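Local structure of ileal bile acid-binding protein (Danio rerio, 3ELX) at residues V41-Q46 with T52-Y57; I86-M89 with L94-S97; Y101-E106 with L112-T117. The protein binds cholate and is thought to carry bile acids in the cytoplasm, as a member of the fatty-acid binding protein family. One frame throughout, in Å; residues are numbered along the deposited sequence.

Contact 1 of 3, residues V41-Q46 with T52-Y57; sequences VTEIVQ and TWTQYY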
loop_
_atom_site.group_PDB
_atom_site.type_symbol
_atom_site.label_atom_id
_atom_site.label_comp_id
_atom_site.label_asym_id
_atom_site.label_seq_id
_atom_site.Cartn_x
_atom_site.Cartn_y
_atom_site.Cartn_z
ATOM N N VAL A 41 0.544 -8.617 -5.748
ATOM C CA VAL A 41 -0.383 -9.387 -4.911
ATOM C C VAL A 41 -0.234 -8.978 -3.453
ATOM O O VAL A 41 0.880 -8.875 -2.929
ATOM C CB VAL A 41 -0.192 -10.908 -5.063
ATOM C CG1 VAL A 41 -1.047 -11.680 -4.064
ATOM C CG2 VAL A 41 -0.557 -11.327 -6.477
ATOM N N THR A 42 -1.376 -8.726 -2.826
ATOM C CA THR A 42 -1.452 -8.327 -1.428
ATOM C C THR A 42 -2.207 -9.395 -0.663
ATOM O O THR A 42 -3.293 -9.801 -1.073
ATOM C CB THR A 42 -2.208 -6.986 -1.281
ATOM O OG1 THR A 42 -1.504 -5.955 -1.979
ATOM C CG2 THR A 42 -2.316 -6.585 0.175
ATOM N N GLU A 43 -1.641 -9.843 0.450
ATOM C CA GLU A 43 -2.330 -10.758 1.343
ATOM C C GLU A 43 -2.604 -10.032 2.657
ATOM O O GLU A 43 -1.684 -9.475 3.268
ATOM C CB GLU A 43 -1.469 -11.988 1.584
ATOM C CG GLU A 43 -2.087 -13.015 2.494
ATOM C CD GLU A 43 -1.115 -14.132 2.827
ATOM O OE1 GLU A 43 0.103 -13.995 2.540
ATOM O OE2 GLU A 43 -1.574 -15.148 3.376
ATOM N N ILE A 44 -3.863 -10.040 3.081
ATOM C CA ILE A 44 -4.227 -9.367 4.331
ATOM C C ILE A 44 -4.917 -10.331 5.288
ATOM O O ILE A 44 -5.803 -11.089 4.890
ATOM C CB ILE A 44 -5.124 -8.130 4.097
ATOM C CG1 ILE A 44 -4.488 -7.195 3.063
ATOM C CG2 ILE A 44 -5.366 -7.376 5.435
ATOM C CD1 ILE A 44 -5.471 -6.238 2.423
ATOM N N VAL A 45 -4.481 -10.309 6.550
ATOM C CA VAL A 45 -5.207 -10.962 7.628
ATOM C C VAL A 45 -5.622 -9.858 8.591
ATOM O O VAL A 45 -4.768 -9.167 9.172
ATOM C CB VAL A 45 -4.373 -12.062 8.346
ATOM C CG1 VAL A 45 -5.192 -12.680 9.475
ATOM C CG2 VAL A 45 -3.938 -13.144 7.361
ATOM N N GLN A 46 -6.928 -9.652 8.706
ATOM C CA GLN A 46 -7.470 -8.615 9.568
ATOM C C GLN A 46 -8.267 -9.286 10.679
ATOM O O GLN A 46 -9.255 -9.984 10.413
ATOM C CB GLN A 46 -8.375 -7.671 8.781
ATOM C CG GLN A 46 -9.045 -6.646 9.666
ATOM C CD GLN A 46 -10.138 -5.840 8.982
ATOM O OE1 GLN A 46 -10.623 -4.862 9.551
ATOM N NE2 GLN A 46 -10.548 -6.251 7.783
ATOM N N THR A 52 -2.234 -7.900 9.555
ATOM C CA THR A 52 -0.968 -8.367 8.988
ATOM C C THR A 52 -1.103 -8.170 7.487
ATOM O O THR A 52 -1.983 -8.766 6.853
ATOM C CB THR A 52 -0.702 -9.852 9.295
ATOM O OG1 THR A 52 -0.724 -10.058 10.712
ATOM C CG2 THR A 52 0.656 -10.289 8.726
ATOM N N TRP A 53 -0.233 -7.339 6.931
ATOM C CA TRP A 53 -0.398 -6.859 5.564
ATOM C C TRP A 53 0.854 -7.223 4.785
ATOM O O TRP A 53 1.923 -6.696 5.056
ATOM C CB TRP A 53 -0.571 -5.341 5.610
ATOM C CG TRP A 53 -1.168 -4.751 4.380
ATOM C CD1 TRP A 53 -0.599 -4.668 3.139
ATOM C CD2 TRP A 53 -2.463 -4.143 4.273
ATOM N NE1 TRP A 53 -1.463 -4.043 2.264
ATOM C CE2 TRP A 53 -2.612 -3.714 2.938
ATOM C CE3 TRP A 53 -3.506 -3.910 5.182
ATOM C CZ2 TRP A 53 -3.761 -3.061 2.487
ATOM C CZ3 TRP A 53 -4.658 -3.273 4.729
ATOM C CH2 TRP A 53 -4.773 -2.862 3.389
ATOM N N THR A 54 0.714 -8.140 3.829
ATOM C CA THR A 54 1.867 -8.685 3.109
ATOM C C THR A 54 1.784 -8.348 1.625
ATOM O O THR A 54 0.740 -8.530 0.997
ATOM C CB THR A 54 1.938 -10.220 3.313
ATOM O OG1 THR A 54 2.004 -10.515 4.716
ATOM C CG2 THR A 54 3.148 -10.810 2.625
ATOM N N GLN A 55 2.882 -7.835 1.076
ATOM C CA GLN A 55 2.937 -7.493 -0.344
ATOM C C GLN A 55 4.067 -8.259 -1.000
ATOM O O GLN A 55 5.200 -8.280 -0.502
ATOM C CB GLN A 55 3.147 -5.985 -0.564
ATOM C CG GLN A 55 2.049 -5.124 0.039
ATOM C CD GLN A 55 2.395 -3.650 -0.008
ATOM O OE1 GLN A 55 3.513 -3.256 0.316
ATOM N NE2 GLN A 55 1.437 -2.830 -0.402
ATOM N N TYR A 56 3.754 -8.867 -2.140
ATOM C CA TYR A 56 4.694 -9.695 -2.867
ATOM C C TYR A 56 5.287 -8.937 -4.046
ATOM O O TYR A 56 4.767 -8.975 -5.164
ATOM C CB TYR A 56 4.000 -10.985 -3.318
ATOM C CG TYR A 56 3.589 -11.861 -2.153
ATOM C CD1 TYR A 56 4.444 -12.846 -1.668
ATOM C CD2 TYR A 56 2.347 -11.697 -1.525
ATOM C CE1 TYR A 56 4.090 -13.656 -0.596
ATOM C CE2 TYR A 56 1.975 -12.508 -0.448
ATOM C CZ TYR A 56 2.852 -13.486 0.015
ATOM O OH TYR A 56 2.519 -14.293 1.093
ATOM N N TYR A 57 6.373 -8.228 -3.772
ATOM C CA TYR A 57 7.053 -7.447 -4.795
ATOM C C TYR A 57 7.925 -8.334 -5.684
ATOM O O TYR A 57 8.126 -9.525 -5.382
ATOM C CB TYR A 57 7.873 -6.323 -4.153
ATOM C CG TYR A 57 7.021 -5.182 -3.669
ATOM C CD1 TYR A 57 6.641 -4.146 -4.541
ATOM C CD2 TYR A 57 6.589 -5.130 -2.357
ATOM C CE1 TYR A 57 5.842 -3.095 -4.104
ATOM C CE2 TYR A 57 5.802 -4.075 -1.905
ATOM C CZ TYR A 57 5.427 -3.070 -2.785
ATOM O OH TYR A 57 4.636 -2.030 -2.345
HETATM O O HOH W 1 2.867 -10.265 -6.620
HETATM O O HOH W 2 -1.060 -3.740 -0.642
HETATM O O HOH W 3 -3.429 -9.902 11.776
#
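I44 lies alongside W53, the two side chains pointing the same way from a non-hydrogen-bonded pair of antiparallel strands. Beyond CB the isoleucine forks: CG2 rests 3.9 Å from W53 CE3, while CG1, opposite the carbonyl carbon (chi1 -52°), passes close to the ring-fusion atoms CD2 and CE2. From there CD1 reaches the six-membered ring and sits over its face, 3.6 Å from W53 CH2 and only 13° off the ring normal, a CH-pi contact. T42 CG2 comes obliquely to the same indole, 3.4 Å from W53 NE1. That nitrogen donates a hydrogen bond to a water lying in the ring plane, 2.9 Å from NE1; the same water accepts another from Q55 NE2 and bonds T42 OG1, tying three polar side-chain atoms together. E43, T54 and Y56 project to the opposite face. There Y56 OH donates to E43 OE1 at 2.8 Å, with the carboxylate at the edge of the phenol ring and the two planes 25° apart. Main-chain bonds pair E43 with T54 and V45 with T52 in both directions. The hairpin is flanked in the sheet by strand 8-16 beside 41-47 and by strand 61-68 beside 50-57. Across the barrel interior the face of T42, I44, W53 and Q55 packs against E114 and L112 of strand 111-119.

Contact 2 of 3, residues I86-M89 with L94-S97; sequences IVSM and LTIS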
loop_
_atom_site.group_PDB
_atom_site.type_symbol
_atom_site.label_atom_id
_atom_site.label_comp_id
_atom_site.label_asym_id
_atom_site.label_seq_id
_atom_site.Cartn_x
_atom_site.Cartn_y
_atom_site.Cartn_z
ATOM N N ILE A 86 1.515 5.058 13.965
ATOM C CA ILE A 86 0.164 4.868 14.464
ATOM C C ILE A 86 -0.804 5.011 13.301
ATOM O O ILE A 86 -1.019 6.106 12.767
ATOM C CB ILE A 86 -0.196 5.847 15.614
ATOM C CG1 ILE A 86 0.884 5.835 16.702
ATOM C CG2 ILE A 86 -1.571 5.488 16.199
ATOM C CD1 ILE A 86 0.722 6.919 17.742
ATOM N N VAL A 87 -1.372 3.882 12.912
ATOM C CA VAL A 87 -2.325 3.814 11.811
ATOM C C VAL A 87 -3.706 4.207 12.330
ATOM O O VAL A 87 -4.081 3.851 13.448
ATOM C CB VAL A 87 -2.353 2.377 11.233
ATOM C CG1 VAL A 87 -3.375 2.264 10.091
ATOM C CG2 VAL A 87 -0.958 1.999 10.755
ATOM N N SER A 88 -4.454 4.973 11.537
ATOM C CA SER A 88 -5.801 5.354 11.930
ATOM C C SER A 88 -6.827 4.791 10.962
ATOM O O SER A 88 -6.496 4.415 9.844
ATOM C CB SER A 88 -5.951 6.871 12.028
ATOM O OG SER A 88 -5.717 7.490 10.781
ATOM N N MET A 89 -8.070 4.716 11.417
ATOM C CA MET A 89 -9.153 4.304 10.535
ATOM C C MET A 89 -10.351 5.208 10.758
ATOM O O MET A 89 -10.657 5.575 11.893
ATOM C CB MET A 89 -9.533 2.846 10.780
ATOM C CG MET A 89 -10.472 2.284 9.711
ATOM S SD MET A 89 -11.279 0.785 10.255
ATOM C CE MET A 89 -9.910 -0.345 10.095
ATOM N N LEU A 94 -8.283 3.089 6.051
ATOM C CA LEU A 94 -7.038 3.164 6.821
ATOM C C LEU A 94 -6.180 4.300 6.310
ATOM O O LEU A 94 -6.120 4.528 5.100
ATOM C CB LEU A 94 -6.244 1.873 6.655
ATOM C CG LEU A 94 -6.812 0.613 7.304
ATOM C CD1 LEU A 94 -6.044 -0.595 6.823
ATOM C CD2 LEU A 94 -6.735 0.713 8.819
ATOM N N THR A 95 -5.515 5.010 7.223
ATOM C CA THR A 95 -4.492 5.973 6.834
ATOM C C THR A 95 -3.190 5.581 7.511
ATOM O O THR A 95 -3.110 5.499 8.744
ATOM C CB THR A 95 -4.869 7.432 7.207
ATOM O OG1 THR A 95 -6.044 7.828 6.487
ATOM C CG2 THR A 95 -3.731 8.392 6.845
ATOM N N ILE A 96 -2.179 5.334 6.690
ATOM C CA ILE A 96 -0.841 5.043 7.180
ATOM C C ILE A 96 0.032 6.202 6.744
ATOM O O ILE A 96 0.128 6.508 5.549
ATOM C CB ILE A 96 -0.263 3.737 6.600
ATOM C CG1 ILE A 96 -1.240 2.573 6.823
ATOM C CG2 ILE A 96 1.114 3.462 7.214
ATOM C CD1 ILE A 96 -0.762 1.242 6.238
ATOM N N SER A 97 0.650 6.842 7.726
ATOM C CA SER A 97 1.512 7.975 7.462
ATOM C C SER A 97 2.950 7.473 7.330
ATOM O O SER A 97 3.703 7.391 8.310
ATOM C CB SER A 97 1.354 9.034 8.562
ATOM O OG SER A 97 -0.014 9.426 8.658
HETATM O O HOH W 4 0.407 5.683 10.328
HETATM O O HOH W 5 -1.921 7.993 10.092
#
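L94 lays its CD2 methyl against M89 CE, 3.6 Å away, at the non-hydrogen-bonded pair where the two strands come closest. The methionine gets there by a chain that runs out extended and then bends at its last torsion (chi3 -75°), bringing CE to that methyl. On its other flank the same CD2 meets V87 CG1 at 3.9 Å, the two side chains crossing at a slant. V87 CG1 also touches I96 CG1 at 3.9 Å and leans on T95 O, which makes valine a wedge between alternate residues of strand 93-97. S88 and T95 form the hydrogen-bonded pair: T95 N gives to S88 O at 2.9 Å, tilted 28° from the carbonyl plane, and S88 N answers to T95 O at 3.1 Å. Their side chains share the other face, with S88 OG lying against T95 CB. Beyond this pair the chains part and water fills in: one molecule accepts from S97 N and reaches I86 O weakly, and a second donates to T95 O, 3.1 Å off, and bonds S97 OG. L94 further packs on F51 of strand 50-57, and it contacts cholate in another structure of this protein, although none is bound to this chain. The arrangement is a beta hairpin of strands 82-90 and 93-97 in the antiparallel barrel of the fatty-acid binding proteins, M89, V87, L94 and I96 gathered on one face.

Contact 3 of 3, residues Y101-E106 with L112-T117; sequences YQQTTE and LVETST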
loop_
_atom_site.group_PDB
_atom_site.type_symbol
_atom_site.label_atom_id
_atom_site.label_comp_id
_atom_site.label_asym_id
_atom_site.label_seq_id
_atom_site.Cartn_x
_atom_site.Cartn_y
_atom_site.Cartn_z
ATOM N N TYR A 101 5.257 9.408 2.067
ATOM C CA TYR A 101 3.937 9.624 1.465
ATOM C C TYR A 101 2.840 9.233 2.439
ATOM O O TYR A 101 3.103 8.559 3.442
ATOM C CB TYR A 101 3.780 8.829 0.154
ATOM C CG TYR A 101 4.005 7.334 0.302
ATOM C CD1 TYR A 101 2.944 6.467 0.514
ATOM C CD2 TYR A 101 5.291 6.796 0.223
ATOM C CE1 TYR A 101 3.154 5.088 0.658
ATOM C CE2 TYR A 101 5.514 5.429 0.364
ATOM C CZ TYR A 101 4.442 4.582 0.576
ATOM O OH TYR A 101 4.677 3.226 0.708
ATOM N N GLN A 102 1.622 9.682 2.144
ATOM C CA GLN A 102 0.436 9.271 2.889
ATOM C C GLN A 102 -0.230 8.141 2.138
ATOM O O GLN A 102 -0.350 8.207 0.914
ATOM C CB GLN A 102 -0.554 10.432 3.000
ATOM C CG GLN A 102 -0.100 11.509 3.961
ATOM C CD GLN A 102 0.133 10.963 5.357
ATOM O OE1 GLN A 102 1.274 10.888 5.822
ATOM N NE2 GLN A 102 -0.946 10.569 6.026
ATOM N N GLN A 103 -0.641 7.102 2.863
ATOM C CA GLN A 103 -1.318 5.958 2.236
ATOM C C GLN A 103 -2.721 5.835 2.792
ATOM O O GLN A 103 -2.892 5.784 3.998
ATOM C CB GLN A 103 -0.572 4.667 2.567
ATOM C CG GLN A 103 -1.172 3.442 1.923
ATOM C CD GLN A 103 -1.005 3.485 0.428
ATOM O OE1 GLN A 103 -0.025 4.021 -0.075
ATOM N NE2 GLN A 103 -1.980 2.950 -0.297
ATOM N N THR A 104 -3.729 5.797 1.922
ATOM C CA THR A 104 -5.096 5.538 2.382
ATOM C C THR A 104 -5.583 4.289 1.687
ATOM O O THR A 104 -5.353 4.116 0.493
ATOM C CB THR A 104 -6.069 6.690 2.087
ATOM O OG1 THR A 104 -6.275 6.794 0.673
ATOM C CG2 THR A 104 -5.536 7.993 2.633
ATOM N N THR A 105 -6.229 3.408 2.434
ATOM C CA THR A 105 -6.662 2.151 1.855
ATOM C C THR A 105 -8.057 1.802 2.331
ATOM O O THR A 105 -8.379 1.943 3.504
ATOM C CB THR A 105 -5.666 1.037 2.160
ATOM O OG1 THR A 105 -4.373 1.418 1.644
ATOM C CG2 THR A 105 -6.106 -0.271 1.520
ATOM N N GLU A 106 -8.883 1.337 1.405
ATOM C CA GLU A 106 -10.230 0.925 1.768
ATOM C C GLU A 106 -10.740 -0.158 0.839
ATOM O O GLU A 106 -10.146 -0.407 -0.208
ATOM C CB GLU A 106 -11.187 2.123 1.775
ATOM C CG GLU A 106 -11.443 2.744 0.407
ATOM C CD GLU A 106 -12.568 3.774 0.436
ATOM O OE1 GLU A 106 -13.491 3.667 1.282
ATOM O OE2 GLU A 106 -12.533 4.699 -0.399
ATOM N N LEU A 112 -10.052 -3.709 -3.413
ATOM C CA LEU A 112 -9.095 -3.051 -2.521
ATOM C C LEU A 112 -8.536 -1.833 -3.240
ATOM O O LEU A 112 -7.878 -1.970 -4.268
ATOM C CB LEU A 112 -7.967 -4.020 -2.147
ATOM C CG LEU A 112 -6.819 -3.486 -1.284
ATOM C CD1 LEU A 112 -7.311 -3.125 0.085
ATOM C CD2 LEU A 112 -5.681 -4.504 -1.204
ATOM N N VAL A 113 -8.807 -0.638 -2.709
ATOM C CA VAL A 113 -8.358 0.592 -3.347
ATOM C C VAL A 113 -7.335 1.287 -2.468
ATOM O O VAL A 113 -7.647 1.683 -1.345
ATOM C CB VAL A 113 -9.526 1.554 -3.625
ATOM C CG1 VAL A 113 -9.014 2.782 -4.363
ATOM C CG2 VAL A 113 -10.620 0.849 -4.455
ATOM N N GLU A 114 -6.125 1.433 -2.998
ATOM C CA GLU A 114 -4.988 1.949 -2.243
ATOM C C GLU A 114 -4.485 3.223 -2.895
ATOM O O GLU A 114 -4.114 3.216 -4.066
ATOM C CB GLU A 114 -3.876 0.911 -2.197
ATOM C CG GLU A 114 -4.275 -0.352 -1.468
ATOM C CD GLU A 114 -3.178 -1.390 -1.487
ATOM O OE1 GLU A 114 -2.273 -1.314 -0.628
ATOM O OE2 GLU A 114 -3.221 -2.278 -2.363
ATOM N N THR A 115 -4.499 4.319 -2.139
ATOM C CA THR A 115 -4.104 5.619 -2.680
ATOM C C THR A 115 -2.860 6.123 -1.949
ATOM O O THR A 115 -2.886 6.292 -0.720
ATOM C CB THR A 115 -5.246 6.640 -2.528
ATOM O OG1 THR A 115 -6.436 6.158 -3.163
ATOM C CG2 THR A 115 -4.851 8.003 -3.121
ATOM N N SER A 116 -1.787 6.370 -2.702
ATOM C CA SER A 116 -0.549 6.915 -2.144
ATOM C C SER A 116 -0.407 8.361 -2.618
ATOM O O SER A 116 -0.457 8.639 -3.817
ATOM C CB SER A 116 0.664 6.091 -2.591
ATOM O OG SER A 116 0.477 4.697 -2.397
ATOM N N THR A 117 -0.232 9.278 -1.673
ATOM C CA THR A 117 -0.218 10.702 -1.981
ATOM C C THR A 117 1.111 11.291 -1.536
ATOM O O THR A 117 1.450 11.266 -0.353
ATOM C CB THR A 117 -1.381 11.397 -1.265
ATOM O OG1 THR A 117 -2.602 10.765 -1.673
ATOM C CG2 THR A 117 -1.424 12.893 -1.594
HETATM O O HOH W 6 -1.289 3.083 -3.464
HETATM O O HOH W 7 -7.898 4.704 -1.302
HETATM O O HOH W 8 -2.208 0.235 1.522
#
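T115 stands beside T104, both side chains pointing the same way, and its CB is touched by T104 OG1 at 3.4 Å. The backbones beneath them bond in both directions; T115 N meets T104 O at 2.8 Å and an almost straight 178°. A water joins T115 OG1 to the carbonyl oxygens of T104 and V113. At one end of the pairing T117 and Q102 repeat this two-way bond, while Y101 CB packs 3.4 Å from T117 O and the tyrosine ring leans obliquely on S116 CB. E106 holds the other end, its carbonyl taking V113 N at 2.8 Å and its N-H giving to V113 O. These residues belong to the hairpin of strands 102-108 and 111-119 in the fatty-acid binding protein barrel, and Y101, next to Q102, contacts cholate in another structure of this protein. On the opposite face Q103 turns about its CB-CG bond (chi2 68°), which folds its amide over the neighbouring strand: OE1 accepts from S116 OG at a doubtfully short distance, and NE2 lies 3.4 Å from E114 CB. A water bridges NE2 and S116 OG. An alanine here would probably cost the serine hydroxyl its side-chain acceptor, leaving it held by the water alone among the partners described, and that water would lose the amide as an anchor. Next along this face T105 CG2 presses tightly on L112 CD1, 3.4 Å apart, and also meets E114 CG. A further water links T105 OG1 to E114 OE1, whereas E114 OE2 forms a salt bridge with R129.

The three contacts are hairpins of one antiparallel sheet curled into the barrel of the fatty-acid binding proteins, met along the chain in the order 1, 2, 3, with strands 61-68 and 73-76 between the first and the second. Contacts 2 and 3 are sheet neighbours, centres about 10 Å apart: strands 93-97 and 102-108 lie side by side, with probable hydrogen bonds from L94 N to T105 O and I96 N to Q103 O. Contact 1 lies across the barrel, its centre about 16 Å from contact 2 and about 14 Å from contact 3. W53 spans the interior, packing on L94 and T105, so the opposed walls meet through side chains. Each contact contributes at least one residue known to touch cholate.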